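PDB 4P78: HicA3 Toxin from Yersinia pestis, which acts as the toxin of the HicA3-HicB3 toxin-antitoxin pair, probably by cleaving RNA as other HicA toxins do, and is bound by the antitoxin HicB3. Local coordinates for residues E5-L10 against I40-P45; Q16-R21 against T30-G35. All blocks are in the same frame, centred on the assembly; numbering follows the deposited sequence.

Interaction 1: residues E5-L10 against I40-P45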
loop_
_atom_site.group_PDB
_atom_site.type_symbol
_atom_site.label_atom_id
_atom_site.label_comp_id
_atom_site.label_asym_id
_atom_site.label_seq_id
_atom_site.Cartn_x
_atom_site.Cartn_y
_atom_site.Cartn_z
ATOM N N GLU C 5 16.194 22.921 -3.897
ATOM C CA GLU C 5 17.505 22.616 -3.338
ATOM C C GLU C 5 17.991 21.211 -3.751
ATOM O O GLU C 5 19.185 21.014 -3.999
ATOM C CB GLU C 5 17.498 22.731 -1.815
ATOM C CG GLU C 5 18.896 22.595 -1.227
ATOM C CD GLU C 5 18.910 22.545 0.285
ATOM O OE1 GLU C 5 17.972 23.085 0.912
ATOM O OE2 GLU C 5 19.867 21.966 0.845
ATOM N N LEU C 6 17.074 20.248 -3.837
ATOM C CA LEU C 6 17.432 18.893 -4.275
ATOM C C LEU C 6 17.952 18.904 -5.713
ATOM O O LEU C 6 18.973 18.292 -6.015
ATOM C CB LEU C 6 16.228 17.939 -4.155
ATOM C CG LEU C 6 16.421 16.537 -4.765
ATOM C CD1 LEU C 6 17.696 15.888 -4.248
ATOM C CD2 LEU C 6 15.200 15.641 -4.479
ATOM N N ILE C 7 17.242 19.606 -6.591
ATOM C CA ILE C 7 17.659 19.773 -7.985
ATOM C C ILE C 7 19.062 20.399 -8.087
ATOM O O ILE C 7 19.907 19.944 -8.865
ATOM C CB ILE C 7 16.633 20.635 -8.769
ATOM C CG1 ILE C 7 15.303 19.883 -8.917
ATOM C CG2 ILE C 7 17.188 21.054 -10.132
ATOM C CD1 ILE C 7 14.242 20.651 -9.684
ATOM N N LYS C 8 19.330 21.421 -7.282
ATOM C CA LYS C 8 20.664 22.025 -7.310
ATOM C C LYS C 8 21.731 21.085 -6.725
ATOM O O LYS C 8 22.855 21.058 -7.208
ATOM C CB LYS C 8 20.635 23.381 -6.605
ATOM C CG LYS C 8 19.701 24.376 -7.338
ATOM C CD LYS C 8 19.053 25.414 -6.412
ATOM C CE LYS C 8 17.869 26.096 -7.103
ATOM N NZ LYS C 8 16.940 26.770 -6.138
ATOM N N ARG C 9 21.370 20.255 -5.746
ATOM C CA ARG C 9 22.309 19.229 -5.293
ATOM C C ARG C 9 22.560 18.178 -6.377
ATOM O O ARG C 9 23.673 17.654 -6.496
ATOM C CB ARG C 9 21.813 18.569 -4.009
ATOM C CG ARG C 9 21.959 19.474 -2.796
ATOM C CD ARG C 9 21.281 18.892 -1.580
ATOM N NE ARG C 9 21.334 19.811 -0.450
ATOM C CZ ARG C 9 22.372 19.914 0.368
ATOM N NH1 ARG C 9 23.440 19.148 0.179
ATOM N NH2 ARG C 9 22.345 20.779 1.371
ATOM N N LEU C 10 21.543 17.886 -7.184
ATOM C CA LEU C 10 21.707 16.948 -8.297
ATOM C C LEU C 10 22.600 17.550 -9.395
ATOM O O LEU C 10 23.407 16.849 -10.017
ATOM C CB LEU C 10 20.342 16.539 -8.861
ATOM C CG LEU C 10 19.540 15.554 -7.989
ATOM C CD1 LEU C 10 18.072 15.512 -8.363
ATOM C CD2 LEU C 10 20.132 14.160 -8.118
ATOM N N ILE C 40 16.393 10.630 -13.881
ATOM C CA ILE C 40 15.782 10.826 -12.576
ATOM C C ILE C 40 14.479 11.592 -12.767
ATOM O O ILE C 40 14.455 12.636 -13.417
ATOM C CB ILE C 40 16.721 11.558 -11.604
ATOM C CG1 ILE C 40 17.923 10.663 -11.302
ATOM C CG2 ILE C 40 15.985 11.926 -10.295
ATOM C CD1 ILE C 40 18.895 11.246 -10.340
ATOM N N THR C 41 13.386 11.031 -12.248
ATOM C CA THR C 41 12.088 11.699 -12.266
ATOM C C THR C 41 11.713 12.126 -10.849
ATOM O O THR C 41 11.575 11.287 -9.945
ATOM C CB THR C 41 10.960 10.789 -12.852
ATOM O OG1 THR C 41 11.300 10.372 -14.178
ATOM C CG2 THR C 41 9.638 11.528 -12.892
ATOM N N LEU C 42 11.556 13.435 -10.667
ATOM C CA LEU C 42 11.226 14.038 -9.375
ATOM C C LEU C 42 9.844 14.667 -9.350
ATOM O O LEU C 42 9.443 15.318 -10.313
ATOM C CB LEU C 42 12.236 15.129 -9.011
ATOM C CG LEU C 42 13.662 14.741 -8.669
ATOM C CD1 LEU C 42 14.480 16.005 -8.398
ATOM C CD2 LEU C 42 13.608 13.841 -7.448
ATOM N N PRO C 43 9.120 14.500 -8.231
ATOM C CA PRO C 43 7.907 15.298 -8.013
ATOM C C PRO C 43 8.278 16.769 -7.819
ATOM O O PRO C 43 9.294 17.052 -7.187
ATOM C CB PRO C 43 7.315 14.715 -6.725
ATOM C CG PRO C 43 8.499 14.170 -5.984
ATOM C CD PRO C 43 9.476 13.685 -7.053
ATOM N N TYR C 44 7.477 17.694 -8.332
ATOM C CA TYR C 44 7.834 19.110 -8.226
ATOM C C TYR C 44 6.582 19.978 -8.351
ATOM O O TYR C 44 5.695 19.685 -9.155
ATOM C CB TYR C 44 8.896 19.460 -9.299
ATOM C CG TYR C 44 9.078 20.942 -9.600
ATOM C CD1 TYR C 44 10.048 21.697 -8.950
ATOM C CD2 TYR C 44 8.280 21.574 -10.544
ATOM C CE1 TYR C 44 10.206 23.042 -9.224
ATOM C CE2 TYR C 44 8.428 22.914 -10.824
ATOM C CZ TYR C 44 9.386 23.642 -10.165
ATOM O OH TYR C 44 9.510 24.968 -10.457
ATOM N N PRO C 45 6.491 21.045 -7.545
ATOM C CA PRO C 45 7.430 21.443 -6.491
ATOM C C PRO C 45 7.009 20.931 -5.108
ATOM O O PRO C 45 5.815 20.810 -4.840
ATOM C CB PRO C 45 7.367 22.967 -6.552
ATOM C CG PRO C 45 5.910 23.239 -6.917
ATOM C CD PRO C 45 5.461 22.077 -7.777
#
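Glu5 OE2 is the best-held polar atom of this region, and two donors of one arginine grip it: Arg9 NE reaches Glu5 OE2 at 2.9 Å and Arg9 NH2 meets the same oxygen at 2.8 Å. The guanidinium comes side-on with OE2 in its plane; OE2 receives NE on its anti lone pair, on the side away from the other carboxylate oxygen, and is met by NH2 nearly along its C-O axis. This salt bridge joins successive turns of helix 3-12, and the third nitrogen, Arg9 NH1, donates to Lys64 O near the C-terminus, so the guanidinium is fixed in rotation. Neither Glu5 nor Arg9 touches residues 40-45.

The face of the helix that does meet strand 36-44 is aliphatic and gathers around Leu42. Leu42 has CG anti to its carbonyl carbon (chi1 -69°); its CD1 reaches Leu10 and Ile7, and both methyls touch Leu6, CD2 the more closely. Leu42 CD1 comes tip to tip with Leu10 CD1 at 3.6 Å, while Ile7 slides past in the opposite direction with its CG1 4.0 Å from Leu42 CD1. Leu6, its CG instead anti to the backbone N (chi1 172°), crosses obliquely and brings CD2 to 3.8 Å from Leu42 CD2. Branching lets Leu10 serve a second partner, its CD2 ending 3.9 Å from Ile40 CD1. At the margin, the extended Ile7 approaches the Tyr44 ring obliquely, CD1 lying 4.4 Å from Tyr44 CD1.

Helix 51-61 closes the same core through Leu53 and Ala61, as expected for the dsRBD-like fold of HicA toxins. Thr41 binds His45 of the HicB3 chain instead. With no hydrogen bond between the segments, they are joined by apolar packing alone, aliphatic except at the Tyr44 ring, consistent with a hydrophobically driven association.

Interaction 2: residues Q16-R21 against T30-G35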
loop_
_atom_site.group_PDB
_atom_site.type_symbol
_atom_site.label_atom_id
_atom_site.label_comp_id
_atom_site.label_asym_id
_atom_site.label_seq_id
_atom_site.Cartn_x
_atom_site.Cartn_y
_atom_site.Cartn_z
ATOM N N GLN C 16 21.704 17.218 -15.096
ATOM C CA GLN C 16 21.128 18.415 -15.706
ATOM C C GLN C 16 19.619 18.279 -15.804
ATOM O O GLN C 16 19.127 17.194 -16.054
ATOM C CB GLN C 16 21.714 18.653 -17.100
ATOM C CG GLN C 16 23.207 18.966 -17.096
ATOM C CD GLN C 16 23.856 18.832 -18.474
ATOM O OE1 GLN C 16 23.175 18.751 -19.497
ATOM N NE2 GLN C 16 25.187 18.795 -18.496
ATOM N N ILE C 17 18.900 19.379 -15.622
ATOM C CA ILE C 17 17.470 19.422 -15.883
ATOM C C ILE C 17 17.227 19.109 -17.346
ATOM O O ILE C 17 17.786 19.752 -18.237
ATOM C CB ILE C 17 16.854 20.792 -15.555
ATOM C CG1 ILE C 17 17.015 21.106 -14.064
ATOM C CG2 ILE C 17 15.368 20.824 -15.997
ATOM C CD1 ILE C 17 16.690 22.547 -13.668
ATOM N N ARG C 18 16.402 18.100 -17.580
ATOM C CA ARG C 18 16.016 17.721 -18.918
ATOM C C ARG C 18 14.770 18.526 -19.305
ATOM O O ARG C 18 14.705 19.152 -20.362
ATOM C CB ARG C 18 15.775 16.209 -18.963
ATOM C CG ARG C 18 15.462 15.628 -20.305
ATOM C CD ARG C 18 15.317 14.083 -20.199
ATOM N NE ARG C 18 14.632 13.539 -21.370
ATOM C CZ ARG C 18 13.316 13.420 -21.469
ATOM N NH1 ARG C 18 12.538 13.786 -20.454
ATOM N NH2 ARG C 18 12.778 12.925 -22.573
ATOM N N GLY C 19 13.789 18.541 -18.416
ATOM C CA GLY C 19 12.581 19.304 -18.653
ATOM C C GLY C 19 11.501 18.950 -17.656
ATOM O O GLY C 19 11.684 18.074 -16.805
ATOM N N GLY C 20 10.373 19.640 -17.769
ATOM C CA GLY C 20 9.234 19.401 -16.910
ATOM C C GLY C 20 8.253 18.511 -17.638
ATOM O O GLY C 20 8.279 18.376 -18.863
ATOM N N ARG C 21 7.383 17.881 -16.881
ATOM C CA ARG C 21 6.331 17.106 -17.484
ATOM C C ARG C 21 5.101 17.269 -16.599
ATOM O O ARG C 21 5.218 17.344 -15.378
ATOM C CB ARG C 21 6.770 15.649 -17.634
ATOM C CG ARG C 21 5.701 14.747 -18.181
ATOM C CD ARG C 21 5.464 14.920 -19.668
ATOM N NE ARG C 21 4.338 14.080 -20.054
ATOM C CZ ARG C 21 4.432 12.780 -20.317
ATOM N NH1 ARG C 21 3.349 12.085 -20.647
ATOM N NH2 ARG C 21 5.613 12.168 -20.266
ATOM N N THR C 30 12.238 15.942 -14.944
ATOM C CA THR C 30 13.187 14.884 -15.294
ATOM C C THR C 30 14.610 15.441 -15.418
ATOM O O THR C 30 14.823 16.589 -15.836
ATOM C CB THR C 30 12.814 14.148 -16.612
ATOM O OG1 THR C 30 12.882 15.032 -17.741
ATOM C CG2 THR C 30 11.431 13.516 -16.511
ATOM N N LEU C 31 15.582 14.635 -15.022
ATOM C CA LEU C 31 16.979 15.032 -15.154
ATOM C C LEU C 31 17.747 13.930 -15.836
ATOM O O LEU C 31 17.344 12.768 -15.792
ATOM C CB LEU C 31 17.612 15.335 -13.800
ATOM C CG LEU C 31 16.943 16.440 -12.972
ATOM C CD1 LEU C 31 15.931 15.852 -11.949
ATOM C CD2 LEU C 31 18.020 17.282 -12.296
ATOM N N CYS C 32 18.858 14.304 -16.457
ATOM C CA CYS C 32 19.755 13.355 -17.084
ATOM C C CYS C 32 21.187 13.760 -16.775
ATOM O O CYS C 32 21.442 14.870 -16.313
ATOM C CB CYS C 32 19.529 13.310 -18.593
ATOM S SG CYS C 32 19.768 14.904 -19.403
ATOM N N LYS C 33 22.123 12.861 -17.038
ATOM C CA LYS C 33 23.524 13.123 -16.754
ATOM C C LYS C 33 24.346 12.660 -17.943
ATOM O O LYS C 33 24.227 11.511 -18.366
ATOM C CB LYS C 33 23.960 12.415 -15.463
ATOM C CG LYS C 33 25.406 12.667 -15.060
ATOM C CD LYS C 33 25.723 12.081 -13.681
ATOM C CE LYS C 33 27.143 12.434 -13.260
ATOM N NZ LYS C 33 27.458 11.977 -11.873
ATOM N N PRO C 34 25.172 13.565 -18.497
ATOM C CA PRO C 34 25.949 13.295 -19.715
ATOM C C PRO C 34 26.807 12.047 -19.561
ATOM O O PRO C 34 27.464 11.893 -18.533
ATOM C CB PRO C 34 26.820 14.550 -19.863
ATOM C CG PRO C 34 26.096 15.602 -19.121
ATOM C CD PRO C 34 25.446 14.912 -17.963
ATOM N N GLY C 35 26.769 11.161 -20.554
ATOM C CA GLY C 35 27.527 9.925 -20.504
ATOM C C GLY C 35 26.854 8.832 -19.686
ATOM O O GLY C 35 27.405 7.744 -19.513
HETATM O O HOH W 1 10.107 15.732 -18.757
#
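A classic beta bulge interrupts the antiparallel hairpin of strands 16-22 and 27-33, with Arg18 and Gly19 both set opposite Thr30. At its heart Thr30 O takes Arg18 N at 2.8 Å, the donor standing above the carbonyl plane, and receives only a weak second bond from Gly19 N. The return bond is better aligned: Thr30 N donates to Gly19 O at 2.9 Å, nearly along the C=O axis. A helix-like turn of the backbone at Arg18 (psi -49°) lets the strand accommodate one extra residue, and the register shifts by one. Before the bulge the pairing is regular, for Gln16 and Cys32 exchange two nearly axial bonds, of which Gln16 N to Cys32 O, at 2.7 Å, is the shorter.

The bulge also lays the Arg18 side chain across Thr30. With CG anti to the backbone N (chi1 -176°) and the chain extended to NE, the guanidinium presents an edge to the threonine, and Arg18 NH1 donates to Thr30 OG1 at 3.0 Å, almost exactly in the guanidinium plane. Thr30 OG1 lies between its backbone N and carbonyl carbon (chi1 65°), the crowded position, from which it meets this donor. A water 3.0 Å from Thr30 OG1 gives a weak bond to Gly20 O, tying the hydroxyl to the strand beyond the bulge.

Farther out, the strongest partner of Arg18 belongs to the antitoxin: its NE forms a salt bridge with Glu52 of the HicB3 chain, while Arg21 NH2 pairs with Glu47 of that chain. The bulged hairpin thus carries charged anchors for HicB3, and the Glu52 carboxylate probably balances the charge of Arg18 and orients its guanidinium. At the other end Gln16, extended beyond CG, crosses Pro34 at about a right angle, bringing its NE2 3.4 Å from Pro34 CG.

Interactions 1 and 2 have centres 10 Å apart and share one three-stranded antiparallel sheet. Along the chain, helix 3-12 opens interaction 1, both strands of interaction 2 follow, and strand 36-44 completes interaction 1, so the hairpin is enclosed in sequence by the helix-strand pairing. The two touch directly: Leu31 N lies 2.8 Å from Ile40 O, a probable hydrogen bond between neighbouring strands, Leu42 packs on Leu31, and Ile7 meets Ile17. Interaction 1 thus supplies the buried core beneath the sheet, whereas interaction 2 joins the edge strand 16-22 to the central strand 27-33. HicB3 contacts both, engaging strand 36-44 and the arginines of the hairpin, so antitoxin binding spans the sheet.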